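Local coordinates for cupin 2, conserved barrel domain protein (Shewanella frigidimarina NCIMB 400, PDB 3D82) that is of unknown function but binds a nickel ion within its cupin beta-barrel, at residues V36-E41 / C94-I99; F54-G59 / I70-G75. One frame throughout, in Å; residues are numbered along the deposited sequence.

Interaction 1: residues V36-E41 / C94-I99; sequences VKVEGE and CKIMII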
loop_
_atom_site.group_PDB
_atom_site.type_symbol
_atom_site.label_atom_id
_atom_site.label_comp_id
_atom_site.label_asym_id
_atom_site.label_seq_id
_atom_site.Cartn_x
_atom_site.Cartn_y
_atom_site.Cartn_z
ATOM N N VAL D 36 -0.246 -10.966 4.898
ATOM C CA VAL D 36 -0.688 -11.880 5.946
ATOM C C VAL D 36 -2.091 -12.423 5.607
ATOM O O VAL D 36 -2.914 -11.713 5.009
ATOM C CB VAL D 36 -0.758 -11.161 7.349
ATOM C CG1 VAL D 36 -0.530 -12.151 8.484
ATOM C CG2 VAL D 36 0.256 -9.996 7.482
ATOM N N LYS D 37 -2.331 -13.686 5.956
ATOM C CA LYS D 37 -3.650 -14.302 5.900
ATOM C C LYS D 37 -4.074 -14.429 7.366
ATOM O O LYS D 37 -3.305 -14.942 8.181
ATOM C CB LYS D 37 -3.616 -15.656 5.184
ATOM C CG LYS D 37 -3.448 -15.497 3.681
ATOM C CD LYS D 37 -3.355 -16.817 2.959
ATOM C CE LYS D 37 -3.248 -16.586 1.461
ATOM N NZ LYS D 37 -3.359 -17.879 0.683
ATOM N N VAL D 38 -5.256 -13.909 7.717
ATOM C CA VAL D 38 -5.735 -13.919 9.108
ATOM C C VAL D 38 -7.161 -14.466 9.229
ATOM O O VAL D 38 -7.970 -14.304 8.323
ATOM C CB VAL D 38 -5.621 -12.509 9.745
ATOM C CG1 VAL D 38 -4.164 -12.033 9.737
ATOM C CG2 VAL D 38 -6.508 -11.475 9.036
ATOM N N GLU D 39 -7.436 -15.152 10.336
ATOM C CA GLU D 39 -8.777 -15.665 10.642
ATOM C C GLU D 39 -8.878 -15.853 12.158
ATOM O O GLU D 39 -7.935 -16.323 12.775
ATOM C CB GLU D 39 -9.068 -16.973 9.900
ATOM C CG GLU D 39 -10.539 -17.398 10.018
ATOM C CD GLU D 39 -10.926 -18.581 9.147
ATOM O OE1 GLU D 39 -10.206 -18.910 8.181
ATOM O OE2 GLU D 39 -11.987 -19.173 9.432
ATOM N N GLY D 40 -10.013 -15.493 12.743
ATOM C CA GLY D 40 -10.180 -15.536 14.192
ATOM C C GLY D 40 -9.601 -14.265 14.781
ATOM O O GLY D 40 -9.430 -13.259 14.077
ATOM N N GLU D 41 -9.261 -14.325 16.062
ATOM C CA GLU D 41 -8.759 -13.168 16.809
ATOM C C GLU D 41 -7.272 -13.217 17.099
ATOM O O GLU D 41 -6.720 -14.285 17.325
ATOM C CB GLU D 41 -9.479 -13.093 18.153
ATOM C CG GLU D 41 -10.998 -12.971 18.016
ATOM C CD GLU D 41 -11.710 -12.697 19.323
ATOM O OE1 GLU D 41 -11.077 -12.195 20.294
ATOM O OE2 GLU D 41 -12.932 -12.974 19.360
ATOM N N CYS D 94 -9.090 -13.530 5.852
ATOM C CA CYS D 94 -8.909 -12.180 5.342
ATOM C C CYS D 94 -7.463 -12.003 4.877
ATOM O O CYS D 94 -6.541 -12.423 5.571
ATOM C CB CYS D 94 -9.267 -11.201 6.437
ATOM S SG CYS D 94 -9.188 -9.506 5.923
ATOM N N LYS D 95 -7.278 -11.397 3.703
ATOM C CA LYS D 95 -5.963 -11.169 3.113
ATOM C C LYS D 95 -5.618 -9.715 3.327
ATOM O O LYS D 95 -6.345 -8.823 2.846
ATOM C CB LYS D 95 -5.965 -11.517 1.617
ATOM C CG LYS D 95 -6.149 -13.006 1.356
ATOM C CD LYS D 95 -6.226 -13.339 -0.137
ATOM C CE LYS D 95 -6.718 -14.774 -0.349
ATOM N NZ LYS D 95 -6.899 -15.088 -1.783
ATOM N N ILE D 96 -4.520 -9.477 4.058
ATOM C CA ILE D 96 -4.072 -8.133 4.396
ATOM C C ILE D 96 -2.626 -7.864 4.048
ATOM O O ILE D 96 -1.837 -8.787 3.811
ATOM C CB ILE D 96 -4.291 -7.815 5.906
ATOM C CG1 ILE D 96 -3.394 -8.672 6.830
ATOM C CG2 ILE D 96 -5.755 -8.022 6.257
ATOM C CD1 ILE D 96 -3.420 -8.274 8.317
HETATM N N MSE D 97 -2.321 -6.570 4.009
HETATM C CA MSE D 97 -0.984 -6.074 3.836
HETATM C C MSE D 97 -0.704 -5.114 4.991
HETATM O O MSE D 97 -1.536 -4.266 5.308
HETATM C CB MSE D 97 -0.765 -5.375 2.482
HETATM C CG MSE D 97 0.693 -4.951 2.313
HETATM SE SE MSE D 97 1.248 -4.654 0.515
HETATM C CE MSE D 97 0.318 -3.023 0.263
ATOM N N ILE D 98 0.444 -5.303 5.629
ATOM C CA ILE D 98 0.921 -4.455 6.725
ATOM C C ILE D 98 2.192 -3.766 6.263
ATOM O O ILE D 98 3.031 -4.393 5.610
ATOM C CB ILE D 98 1.223 -5.251 8.002
ATOM C CG1 ILE D 98 -0.045 -5.854 8.589
ATOM C CG2 ILE D 98 1.854 -4.369 9.083
ATOM C CD1 ILE D 98 0.298 -6.956 9.657
ATOM N N ILE D 99 2.308 -2.473 6.586
ATOM C CA ILE D 99 3.475 -1.679 6.249
ATOM C C ILE D 99 3.952 -1.031 7.539
ATOM O O ILE D 99 3.163 -0.390 8.256
ATOM C CB ILE D 99 3.188 -0.594 5.180
ATOM C CG1 ILE D 99 2.449 -1.178 3.958
ATOM C CG2 ILE D 99 4.520 0.072 4.737
ATOM C CD1 ILE D 99 1.971 -0.118 2.962
HETATM O O HOH W 1 -4.444 -16.884 -1.894
#
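NZ of Lys-37, which runs out beside Lys-95, is held by several groups: it donates to water 1 at 3.0 Å and to the backbone O atoms of Phe-13 and Phe-16, with a cation-pi contact to the Phe-16 ring. NZ of Lys-95 also donates to water 1, at 3.0 Å, and forms a salt bridge with Glu-58. The shared water thus joins two like charges whose NZ atoms stand 5.1 Å apart, and Glu-58 would probably offset part of their repulsion. Both lysine side chains are fully extended from CB to NZ, and their CE atoms come within 4.3 Å.

The other face of the sheet is apolar. Ile-96 has CG1 in the crowded position between its backbone N and carbonyl carbon (chi1 67°), which sets CG1 3.7 Å from Val-36 CB. Its CD1 then passes to Val-38 CG1, the two side chains crossing at about a right angle. CG2 of Val-36 meets CD1 of Ile-98 at 3.7 Å, while CG2 of Val-38 lies against CB of Cys-94. An alanine in place of Ile-96 would probably open a gap beside Val-36 and Val-38 and leave Phe-54 of the adjoining strand without part of its packing.

Four backbone bonds join the strands: Val-36 and Ile-96 form one antiparallel hydrogen-bonded pair, Val-38 and Cys-94 the other. The shortest bond, Cys-94 N to Val-38 O at 2.8 Å, is also the most bent, with 149° at its hydrogen. Lys-37 and Lys-95 make the non-hydrogen-bonded pair between them. The face carrying Lys-37 and Lys-95 adjoins helix 9-14 and the loop after it, while the other turns its aliphatic side chains inward, the antiparallel pairing of strands 31-39 and 93-101 in the wall of a cupin beta-barrel.

Interaction 2: residues F54-G59 / I70-G75; sequences FIVMEG and ITLQAG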
loop_
_atom_site.group_PDB
_atom_site.type_symbol
_atom_site.label_atom_id
_atom_site.label_comp_id
_atom_site.label_asym_id
_atom_site.label_seq_id
_atom_site.Cartn_x
_atom_site.Cartn_y
_atom_site.Cartn_z
ATOM N N PHE D 54 -2.573 -0.985 7.989
ATOM C CA PHE D 54 -3.291 -2.167 7.535
ATOM C C PHE D 54 -4.026 -1.798 6.249
ATOM O O PHE D 54 -4.719 -0.778 6.202
ATOM C CB PHE D 54 -4.354 -2.612 8.537
ATOM C CG PHE D 54 -3.807 -3.303 9.728
ATOM C CD1 PHE D 54 -3.267 -2.564 10.771
ATOM C CD2 PHE D 54 -3.864 -4.698 9.837
ATOM C CE1 PHE D 54 -2.763 -3.198 11.888
ATOM C CE2 PHE D 54 -3.352 -5.339 10.953
ATOM C CZ PHE D 54 -2.805 -4.596 11.983
ATOM N N ILE D 55 -3.859 -2.621 5.223
ATOM C CA ILE D 55 -4.588 -2.483 3.968
ATOM C C ILE D 55 -5.246 -3.844 3.769
ATOM O O ILE D 55 -4.557 -4.872 3.794
ATOM C CB ILE D 55 -3.673 -2.157 2.783
ATOM C CG1 ILE D 55 -2.866 -0.869 3.044
ATOM C CG2 ILE D 55 -4.487 -2.014 1.483
ATOM C CD1 ILE D 55 -1.877 -0.490 1.928
ATOM N N VAL D 56 -6.570 -3.854 3.628
ATOM C CA VAL D 56 -7.302 -5.093 3.347
ATOM C C VAL D 56 -7.360 -5.269 1.826
ATOM O O VAL D 56 -7.764 -4.352 1.102
ATOM C CB VAL D 56 -8.685 -5.092 3.979
ATOM C CG1 VAL D 56 -9.452 -6.400 3.621
ATOM C CG2 VAL D 56 -8.539 -4.909 5.494
HETATM N N MSE D 57 -6.948 -6.448 1.369
HETATM C CA MSE D 57 -6.850 -6.824 -0.054
HETATM C C MSE D 57 -8.051 -7.675 -0.463
HETATM O O MSE D 57 -8.537 -7.552 -1.578
HETATM C CB MSE D 57 -5.573 -7.629 -0.304
HETATM C CG MSE D 57 -4.306 -7.069 0.399
HETATM SE SE MSE D 57 -3.846 -5.364 -0.212
HETATM C CE MSE D 57 -3.020 -6.008 -1.752
ATOM N N GLU D 58 -8.487 -8.560 0.437
ATOM C CA GLU D 58 -9.638 -9.421 0.236
ATOM C C GLU D 58 -10.241 -9.794 1.595
ATOM O O GLU D 58 -9.506 -10.055 2.567
ATOM C CB GLU D 58 -9.228 -10.678 -0.525
ATOM C CG GLU D 58 -10.412 -11.569 -0.971
ATOM C CD GLU D 58 -9.993 -12.775 -1.802
ATOM O OE1 GLU D 58 -8.867 -12.814 -2.341
ATOM O OE2 GLU D 58 -10.814 -13.694 -1.931
ATOM N N GLY D 59 -11.573 -9.779 1.653
ATOM C CA GLY D 59 -12.321 -10.096 2.858
ATOM C C GLY D 59 -12.624 -8.893 3.727
ATOM O O GLY D 59 -12.543 -7.743 3.278
ATOM N N ILE D 70 -13.482 -0.797 14.670
ATOM C CA ILE D 70 -13.577 -0.380 13.275
ATOM C C ILE D 70 -13.636 -1.642 12.405
ATOM O O ILE D 70 -13.245 -2.713 12.854
ATOM C CB ILE D 70 -12.433 0.575 12.837
ATOM C CG1 ILE D 70 -11.085 -0.146 12.713
ATOM C CG2 ILE D 70 -12.375 1.804 13.781
ATOM C CD1 ILE D 70 -9.956 0.757 12.282
ATOM N N THR D 71 -14.168 -1.489 11.192
ATOM C CA THR D 71 -14.267 -2.549 10.186
ATOM C C THR D 71 -13.647 -2.038 8.882
ATOM O O THR D 71 -13.943 -0.927 8.472
ATOM C CB THR D 71 -15.738 -2.942 9.942
ATOM O OG1 THR D 71 -16.287 -3.467 11.162
ATOM C CG2 THR D 71 -15.880 -3.987 8.814
ATOM N N LEU D 72 -12.767 -2.838 8.279
ATOM C CA LEU D 72 -12.138 -2.545 6.984
ATOM C C LEU D 72 -12.553 -3.606 5.967
ATOM O O LEU D 72 -12.497 -4.805 6.257
ATOM C CB LEU D 72 -10.613 -2.532 7.082
ATOM C CG LEU D 72 -9.938 -1.297 7.686
ATOM C CD1 LEU D 72 -10.271 -1.162 9.167
ATOM C CD2 LEU D 72 -8.414 -1.391 7.497
ATOM N N GLN D 73 -12.975 -3.159 4.792
ATOM C CA GLN D 73 -13.319 -4.025 3.670
ATOM C C GLN D 73 -12.144 -3.971 2.682
ATOM O O GLN D 73 -11.230 -3.160 2.849
ATOM C CB GLN D 73 -14.570 -3.499 2.961
ATOM C CG GLN D 73 -15.837 -3.414 3.815
ATOM C CD GLN D 73 -16.334 -4.755 4.299
ATOM O OE1 GLN D 73 -15.963 -5.807 3.770
ATOM N NE2 GLN D 73 -17.198 -4.728 5.306
ATOM N N ALA D 74 -12.219 -4.796 1.630
ATOM C CA ALA D 74 -11.237 -4.794 0.546
ATOM C C ALA D 74 -11.177 -3.385 -0.041
ATOM O O ALA D 74 -12.209 -2.732 -0.201
ATOM C CB ALA D 74 -11.600 -5.821 -0.541
ATOM N N GLY D 75 -9.984 -2.903 -0.322
ATOM C CA GLY D 75 -9.826 -1.554 -0.858
ATOM C C GLY D 75 -9.929 -0.453 0.188
ATOM O O GLY D 75 -10.224 0.700 -0.158
HETATM O O HOH W 2 -14.621 -6.684 1.283
#
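Where the chain leaves barrel strand 52-56 and turns a corner at Met-57, passing from one sheet of the cupin fold to the other, Val-56 packs onto Leu-72 and the backbone of Gln-73. CG2 of Val-56 presses on Leu-72 CB at 3.5 Å, the two side chains crossing obliquely. Val-56 holds CG1 anti to its backbone N (chi1 178°), which lays this methyl over the peptide joining Gln-73 to Ala-74, while its CB sits 3.4 Å from Gln-73 O. CD2 of Leu-72 reaches back more loosely, 4.0 Å from Phe-54 O.

A direct hydrogen bond runs from Gly-75 N to Val-56 O at 3.0 Å, the donor tilted 29° from the carbonyl plane. CA of Ala-74 adds a CA-H...O contact to the same oxygen.

Beyond Val-56, Met-57 and Glu-58 both face Lys-95 in a classic beta bulge. CB of Ala-74 rests 3.7 Å from Met-57 O, on the side remote from the Met-57 side chain, which packs on Phe-9 and Phe-13 of helix 9-14. Gly-59 has a positive phi (91°), and at its backbone angles a CB would be jammed against the carbonyl O of Glu-58.

Water 2 bridges the two segments: it donates to Gly-59 O and to Gln-73 OE1, and accepts from Ala-74 N at 3.1 Å. Gln-73 OE1 is also hydrogen-bonded to Thr-60 OG1. Val-6 of the second subunit packs on Leu-72, and Gly-75 takes part in backbone hydrogen bonding to that subunit.

How the interactions relate
Interaction 1 is buried near the centre of the fold, whereas interaction 2 is only partly buried and ends in an exposed turn. The first is a regular pairing within one sheet; the second joins strands of different sheets, relying on side-chain packing, a direct backbone bond and a water. Strands 93-101 and 52-56 are neighbours, so the two contacts meet: Met-97 N lies 2.8 Å from Ile-55 O and Lys-95 O 2.9 Å from Met-57 N, both probable hydrogen bonds. Phe-54 and Val-56 pack on Ile-96 and Cys-94, continuing the apolar interior from one contact to the other. Both also touch the second subunit.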